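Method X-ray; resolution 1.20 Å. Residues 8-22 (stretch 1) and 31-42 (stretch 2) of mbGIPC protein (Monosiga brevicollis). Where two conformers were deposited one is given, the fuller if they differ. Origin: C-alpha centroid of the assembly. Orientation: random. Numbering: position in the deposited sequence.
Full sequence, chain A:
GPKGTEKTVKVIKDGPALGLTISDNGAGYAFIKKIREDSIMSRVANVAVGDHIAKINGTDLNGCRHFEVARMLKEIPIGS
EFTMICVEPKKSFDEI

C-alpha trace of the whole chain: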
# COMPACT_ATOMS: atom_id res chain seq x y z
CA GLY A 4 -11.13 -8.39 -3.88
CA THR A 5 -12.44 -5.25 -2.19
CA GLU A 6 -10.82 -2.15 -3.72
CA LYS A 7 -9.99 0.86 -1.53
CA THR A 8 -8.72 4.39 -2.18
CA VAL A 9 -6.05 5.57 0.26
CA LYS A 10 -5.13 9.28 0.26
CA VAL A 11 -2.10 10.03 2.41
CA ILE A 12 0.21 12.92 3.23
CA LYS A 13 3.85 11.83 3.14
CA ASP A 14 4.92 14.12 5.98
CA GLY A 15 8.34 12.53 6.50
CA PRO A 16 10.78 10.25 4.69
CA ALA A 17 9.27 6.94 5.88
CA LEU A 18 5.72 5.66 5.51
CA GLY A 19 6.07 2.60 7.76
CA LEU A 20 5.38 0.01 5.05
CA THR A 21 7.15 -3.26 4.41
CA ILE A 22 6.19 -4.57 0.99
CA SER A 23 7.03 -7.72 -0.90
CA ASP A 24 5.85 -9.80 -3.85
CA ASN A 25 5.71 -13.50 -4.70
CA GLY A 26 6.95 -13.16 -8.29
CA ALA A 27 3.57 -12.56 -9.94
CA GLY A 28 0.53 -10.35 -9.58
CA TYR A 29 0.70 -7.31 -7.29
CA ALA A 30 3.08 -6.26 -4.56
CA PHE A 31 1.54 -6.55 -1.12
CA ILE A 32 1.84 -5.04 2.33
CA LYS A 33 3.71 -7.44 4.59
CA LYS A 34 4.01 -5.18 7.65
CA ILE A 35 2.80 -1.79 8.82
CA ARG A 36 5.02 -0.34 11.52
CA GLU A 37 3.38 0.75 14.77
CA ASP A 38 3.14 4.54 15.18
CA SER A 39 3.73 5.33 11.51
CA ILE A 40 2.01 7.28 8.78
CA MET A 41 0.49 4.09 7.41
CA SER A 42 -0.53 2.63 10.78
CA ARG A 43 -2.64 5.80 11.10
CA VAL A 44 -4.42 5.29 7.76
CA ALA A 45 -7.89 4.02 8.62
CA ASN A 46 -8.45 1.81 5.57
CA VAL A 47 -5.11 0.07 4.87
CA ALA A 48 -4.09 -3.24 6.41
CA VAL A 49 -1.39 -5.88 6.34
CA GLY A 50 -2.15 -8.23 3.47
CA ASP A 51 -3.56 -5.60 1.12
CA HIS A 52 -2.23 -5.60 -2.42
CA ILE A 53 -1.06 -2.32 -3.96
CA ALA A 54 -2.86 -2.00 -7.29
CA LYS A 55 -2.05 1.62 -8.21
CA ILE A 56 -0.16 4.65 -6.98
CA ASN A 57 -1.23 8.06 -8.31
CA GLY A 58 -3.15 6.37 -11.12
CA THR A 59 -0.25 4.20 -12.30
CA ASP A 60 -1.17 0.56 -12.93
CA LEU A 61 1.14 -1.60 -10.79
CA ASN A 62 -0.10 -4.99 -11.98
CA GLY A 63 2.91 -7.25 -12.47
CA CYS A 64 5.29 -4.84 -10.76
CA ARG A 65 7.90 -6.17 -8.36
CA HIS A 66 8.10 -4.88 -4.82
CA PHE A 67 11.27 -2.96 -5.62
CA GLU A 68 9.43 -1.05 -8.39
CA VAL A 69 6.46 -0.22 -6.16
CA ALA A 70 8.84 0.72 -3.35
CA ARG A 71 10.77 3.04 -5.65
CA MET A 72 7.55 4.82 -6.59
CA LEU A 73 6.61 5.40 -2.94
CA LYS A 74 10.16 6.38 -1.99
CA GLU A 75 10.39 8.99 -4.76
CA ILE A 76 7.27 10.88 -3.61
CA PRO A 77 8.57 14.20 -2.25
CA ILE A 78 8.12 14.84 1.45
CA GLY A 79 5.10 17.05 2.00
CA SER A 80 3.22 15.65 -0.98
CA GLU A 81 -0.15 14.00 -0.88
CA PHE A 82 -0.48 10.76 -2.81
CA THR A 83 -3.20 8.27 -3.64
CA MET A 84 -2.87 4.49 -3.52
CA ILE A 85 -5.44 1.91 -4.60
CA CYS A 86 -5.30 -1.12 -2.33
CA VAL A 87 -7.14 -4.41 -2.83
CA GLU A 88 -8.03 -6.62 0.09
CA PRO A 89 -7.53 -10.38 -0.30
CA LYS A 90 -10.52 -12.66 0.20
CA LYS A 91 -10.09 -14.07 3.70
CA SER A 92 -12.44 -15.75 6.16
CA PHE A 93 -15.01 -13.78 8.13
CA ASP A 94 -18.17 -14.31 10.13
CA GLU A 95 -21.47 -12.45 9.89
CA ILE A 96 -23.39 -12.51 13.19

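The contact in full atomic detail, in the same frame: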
# COMPACT_ATOMS: atom_id res chain seq x y z
N THR A 8 -9.53 3.22 -1.87
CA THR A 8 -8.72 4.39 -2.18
C THR A 8 -8.12 4.94 -0.90
O THR A 8 -8.84 5.26 0.05
CB THR A 8 -9.56 5.46 -2.87
OG1 THR A 8 -10.00 4.97 -4.14
CG2 THR A 8 -8.73 6.72 -3.08
N VAL A 9 -6.80 5.08 -0.89
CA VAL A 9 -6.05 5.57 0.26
C VAL A 9 -5.43 6.90 -0.18
O VAL A 9 -4.74 6.95 -1.20
CB VAL A 9 -4.97 4.56 0.67
CG1 VAL A 9 -4.14 5.09 1.77
CG2 VAL A 9 -5.62 3.24 1.08
N LYS A 10 -5.71 7.97 0.56
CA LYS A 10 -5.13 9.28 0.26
C LYS A 10 -4.37 9.75 1.49
O LYS A 10 -4.97 9.91 2.56
CB LYS A 10 -6.20 10.31 -0.12
CG LYS A 10 -5.62 11.61 -0.61
CD LYS A 10 -6.59 12.36 -1.51
CE LYS A 10 -7.10 13.63 -0.84
NZ LYS A 10 -7.82 14.53 -1.79
N VAL A 11 -3.07 9.98 1.32
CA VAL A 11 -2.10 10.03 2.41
C VAL A 11 -1.20 11.23 2.20
O VAL A 11 -0.81 11.52 1.07
CB VAL A 11 -1.24 8.74 2.44
CG1 VAL A 11 -0.21 8.80 3.53
CG2 VAL A 11 -2.11 7.54 2.64
N ILE A 12 -0.82 11.89 3.28
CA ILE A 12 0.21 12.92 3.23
C ILE A 12 1.53 12.30 3.67
O ILE A 12 1.64 11.78 4.78
CB ILE A 12 -0.15 14.13 4.10
CG1 ILE A 12 -1.38 14.82 3.52
CG2 ILE A 12 1.02 15.09 4.16
CD1 ILE A 12 -1.76 16.10 4.23
N LYS A 13 2.54 12.37 2.81
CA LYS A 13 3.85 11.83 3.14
C LYS A 13 4.61 12.92 3.88
O LYS A 13 5.37 13.69 3.30
CB LYS A 13 4.57 11.39 1.87
CG LYS A 13 5.90 10.71 2.15
CD LYS A 13 6.56 10.21 0.87
CE LYS A 13 7.93 9.65 1.17
NZ LYS A 13 8.66 9.28 -0.07
N ASP A 14 4.40 12.99 5.20
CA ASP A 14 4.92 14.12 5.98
C ASP A 14 6.37 13.95 6.40
O ASP A 14 6.95 14.90 6.93
CB ASP A 14 4.05 14.37 7.22
CG ASP A 14 4.12 13.25 8.23
OD1 ASP A 14 5.16 13.12 8.91
OD2 ASP A 14 3.13 12.50 8.38
N GLY A 15 6.95 12.78 6.18
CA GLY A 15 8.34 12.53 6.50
C GLY A 15 8.86 11.49 5.54
O GLY A 15 8.15 11.01 4.65
N PRO A 16 10.13 11.10 5.70
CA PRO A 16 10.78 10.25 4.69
C PRO A 16 10.34 8.80 4.71
O PRO A 16 10.69 8.07 3.78
CB PRO A 16 12.27 10.38 5.05
CG PRO A 16 12.27 10.68 6.51
CD PRO A 16 11.08 11.58 6.71
N ALA A 17 9.61 8.35 5.73
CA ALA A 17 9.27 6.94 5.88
C ALA A 17 7.78 6.78 6.12
O ALA A 17 7.21 7.43 7.02
CB ALA A 17 10.04 6.33 7.05
N LEU A 18 7.15 5.90 5.36
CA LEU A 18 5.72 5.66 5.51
C LEU A 18 5.39 4.59 6.53
O LEU A 18 4.25 4.56 7.01
CB LEU A 18 5.12 5.23 4.17
CG LEU A 18 5.15 6.31 3.09
CD1 LEU A 18 4.87 5.69 1.73
CD2 LEU A 18 4.14 7.41 3.38
N GLY A 19 6.33 3.71 6.86
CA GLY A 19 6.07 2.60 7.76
C GLY A 19 5.67 1.31 7.08
O GLY A 19 5.26 0.37 7.78
N LEU A 20 5.79 1.21 5.77
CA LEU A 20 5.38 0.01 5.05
C LEU A 20 6.55 -0.93 4.82
O LEU A 20 7.65 -0.49 4.46
CB LEU A 20 4.84 0.37 3.67
CG LEU A 20 3.54 1.16 3.65
CD1 LEU A 20 3.18 1.53 2.23
CD2 LEU A 20 2.41 0.38 4.32
N THR A 21 6.29 -2.22 4.96
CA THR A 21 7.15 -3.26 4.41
C THR A 21 6.36 -3.95 3.31
O THR A 21 5.26 -4.46 3.57
CB THR A 21 7.53 -4.29 5.47
OG1 THR A 21 8.20 -3.63 6.54
CG2 THR A 21 8.43 -5.38 4.88
N ILE A 22 6.90 -3.97 2.11
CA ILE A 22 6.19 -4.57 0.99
C ILE A 22 7.04 -5.65 0.37
O ILE A 22 8.28 -5.62 0.42
CB ILE A 22 5.71 -3.54 -0.05
CG1 ILE A 22 6.89 -2.88 -0.73
CG2 ILE A 22 4.81 -2.50 0.60
CD1 ILE A 22 6.48 -2.03 -1.91
N PHE A 31 2.46 -6.57 -2.24
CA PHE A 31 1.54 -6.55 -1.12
C PHE A 31 2.22 -6.04 0.14
O PHE A 31 3.45 -6.01 0.26
CB PHE A 31 0.91 -7.93 -0.86
CG PHE A 31 1.91 -8.96 -0.45
CD1 PHE A 31 2.60 -9.70 -1.40
CD2 PHE A 31 2.15 -9.20 0.89
CE1 PHE A 31 3.53 -10.66 -1.00
CE2 PHE A 31 3.07 -10.15 1.28
CZ PHE A 31 3.76 -10.88 0.34
N ILE A 32 1.38 -5.62 1.07
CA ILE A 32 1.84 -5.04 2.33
C ILE A 32 2.07 -6.18 3.31
O ILE A 32 1.13 -6.86 3.73
CB ILE A 32 0.84 -4.02 2.87
CG1 ILE A 32 0.69 -2.87 1.88
CG2 ILE A 32 1.29 -3.49 4.22
CD1 ILE A 32 -0.38 -1.87 2.25
N LYS A 33 3.33 -6.38 3.67
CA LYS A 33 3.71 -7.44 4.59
C LYS A 33 3.65 -6.98 6.04
O LYS A 33 3.27 -7.76 6.91
CB LYS A 33 5.13 -7.88 4.24
CG LYS A 33 5.58 -9.17 4.89
CD LYS A 33 6.98 -9.53 4.41
CE LYS A 33 7.45 -10.84 5.02
NZ LYS A 33 6.62 -11.99 4.56
N LYS A 34 4.04 -5.73 6.30
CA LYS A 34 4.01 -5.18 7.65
C LYS A 34 3.67 -3.71 7.57
O LYS A 34 3.98 -3.04 6.58
CB LYS A 34 5.37 -5.31 8.37
CG LYS A 34 5.92 -6.73 8.42
CD LYS A 34 7.25 -6.82 9.15
CE LYS A 34 7.72 -8.27 9.24
NZ LYS A 34 8.97 -8.41 10.05
N ILE A 35 3.04 -3.22 8.63
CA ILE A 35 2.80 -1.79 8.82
C ILE A 35 3.32 -1.46 10.21
O ILE A 35 2.81 -1.96 11.21
CB ILE A 35 1.31 -1.44 8.70
CG1 ILE A 35 0.81 -1.79 7.30
CG2 ILE A 35 1.12 0.05 8.98
CD1 ILE A 35 -0.69 -1.57 7.11
N ARG A 36 4.35 -0.61 10.27
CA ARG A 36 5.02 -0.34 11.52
C ARG A 36 4.11 0.44 12.47
O ARG A 36 3.40 1.36 12.06
CB ARG A 36 6.28 0.47 11.24
CG ARG A 36 7.17 0.68 12.46
CD ARG A 36 8.47 1.38 12.10
NE ARG A 36 9.28 0.64 11.14
CZ ARG A 36 10.17 -0.29 11.46
NH1 ARG A 36 10.37 -0.62 12.73
NH2 ARG A 36 10.86 -0.89 10.50
N GLU A 37 4.12 0.03 13.73
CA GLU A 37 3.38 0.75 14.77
C GLU A 37 3.83 2.21 14.82
O GLU A 37 5.01 2.52 14.64
CB GLU A 37 3.63 0.08 16.12
CG GLU A 37 2.97 0.75 17.31
CD GLU A 37 3.26 0.04 18.62
OE1 GLU A 37 2.69 0.45 19.66
OE2 GLU A 37 4.05 -0.92 18.62
N ASP A 38 2.87 3.11 15.06
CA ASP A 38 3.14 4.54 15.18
C ASP A 38 3.82 5.09 13.93
O ASP A 38 4.89 5.71 13.98
CB ASP A 38 3.94 4.86 16.45
CG ASP A 38 4.08 6.36 16.71
OD1 ASP A 38 3.27 7.15 16.17
OD2 ASP A 38 5.00 6.76 17.46
N SER A 39 3.20 4.84 12.78
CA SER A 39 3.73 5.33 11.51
C SER A 39 2.62 6.02 10.74
O SER A 39 1.44 5.95 11.10
CB SER A 39 4.29 4.18 10.67
OG SER A 39 3.27 3.28 10.25
N ILE A 40 3.00 6.68 9.65
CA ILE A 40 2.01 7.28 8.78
C ILE A 40 0.98 6.24 8.35
O ILE A 40 -0.23 6.48 8.40
CB ILE A 40 2.69 7.94 7.57
CG1 ILE A 40 3.52 9.15 8.02
CG2 ILE A 40 1.65 8.36 6.56
CD1 ILE A 40 4.45 9.68 6.95
N MET A 41 1.44 5.06 7.95
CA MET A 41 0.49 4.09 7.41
C MET A 41 -0.27 3.34 8.50
O MET A 41 -1.39 2.89 8.25
CB MET A 41 1.16 3.17 6.40
CG MET A 41 1.67 3.91 5.15
SD MET A 41 0.45 4.80 4.15
CE MET A 41 -0.66 3.46 3.71
N SER A 42 0.28 3.20 9.70
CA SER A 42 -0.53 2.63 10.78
C SER A 42 -1.71 3.54 11.10
O SER A 42 -2.75 3.06 11.58
CB SER A 42 0.29 2.36 12.03
OG SER A 42 0.63 3.57 12.70
O HOH W 1 5.88 6.75 9.34

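Two short strands, 20-22 and 31-35, run antiparallel with a marked twist, their N-to-C directions 139° apart and their axes approaching to 4.5 Å. Thr21 and Lys34 form the hydrogen-bonded pair: Thr21 N donates to Lys34 O at 2.9 Å, nearly straight at 175°, and Lys34 N returns to Thr21 O at 3.2 Å. One residue further, the register slips. Ile22 pairs with Ile32 rather than with Lys33, so Lys33 is the extra residue of a beta bulge. Its phi/psi of -89/-38 departs from extended values and leaves the amides of Lys33 and Lys34 both directed at Thr21 O, which accepts two hydrogen bonds, the shorter from Lys33 N at 2.7 Å. Beyond the bulge, Ile22 CA lies 3.2 Å from Phe31 O in a CA-H...O contact.

The pairing outlasts the strands at the other end. Arg36 N donates to Gly19 O at 2.8 Å and 170°, and Ile35 CA adds a CA-H...O contact to that same Gly19 O at 3.4 Å. One residue earlier, Leu18 O accepts from Met41 N at 3.0 Å. The hydrogen-bonded ladder thus jumps from Arg36 to Met41, across a loop that Ser39 helps to hold: its OG donates to Arg36 O at 2.6 Å and accepts from Ser42 N at 3.0 Å, while Ser39 N donates to Ser42 OG at 2.9 Å. A water joins the next step, donating to Ala17 O at 2.8 Å and accepting from Ile40 N at 2.9 Å.

The backbone angles of Gly19 call for glycine by themselves, and its surroundings add a second obstacle. Its phi/psi of 93/11 would jam a CB against the preceding carbonyl oxygen, and an ideal CB would sit 2.3 Å from Ser39 OG. Without one, Gly19 CA can approach Ser39 CB to 3.8 Å.

Side chains alternate across the sheet. Leu20, Ile22, Ile32 and Ile35 share one face, where Leu20 CD2 lies 4.0 Å from both Ile32 CG2 and Ile35 CG1. Thr21 and Lys34 take the other, packing CB to CB at 3.8 Å, while the rest of the lysine leads away. Thr21 and the base of Lys34 thus pack directly, and Lys34 has no charged partner in this contact.

Ile40 and Met41 extend the apolar packing beyond strand 31-35, and Ile40 has the largest area covered by the other stretch. Both point toward it. Met41 curls through three m rotamers: its CG lies 3.6 Å from Leu20 CG and 3.8 Å from Leu18 CB, its SD 4.0 Å from Val11 CG2, and its CE 4.3 Å from Val9 CG1. One flexible chain thus links Val9 and Val11 of strand 8-12 with Leu18 and Leu20. Ile40 makes a similar link through CG2, 3.6 Å from Val11 CG1 and 4.1 Å from Leu18 CD2; its CD1 lies 3.6 Å from Ala17 O.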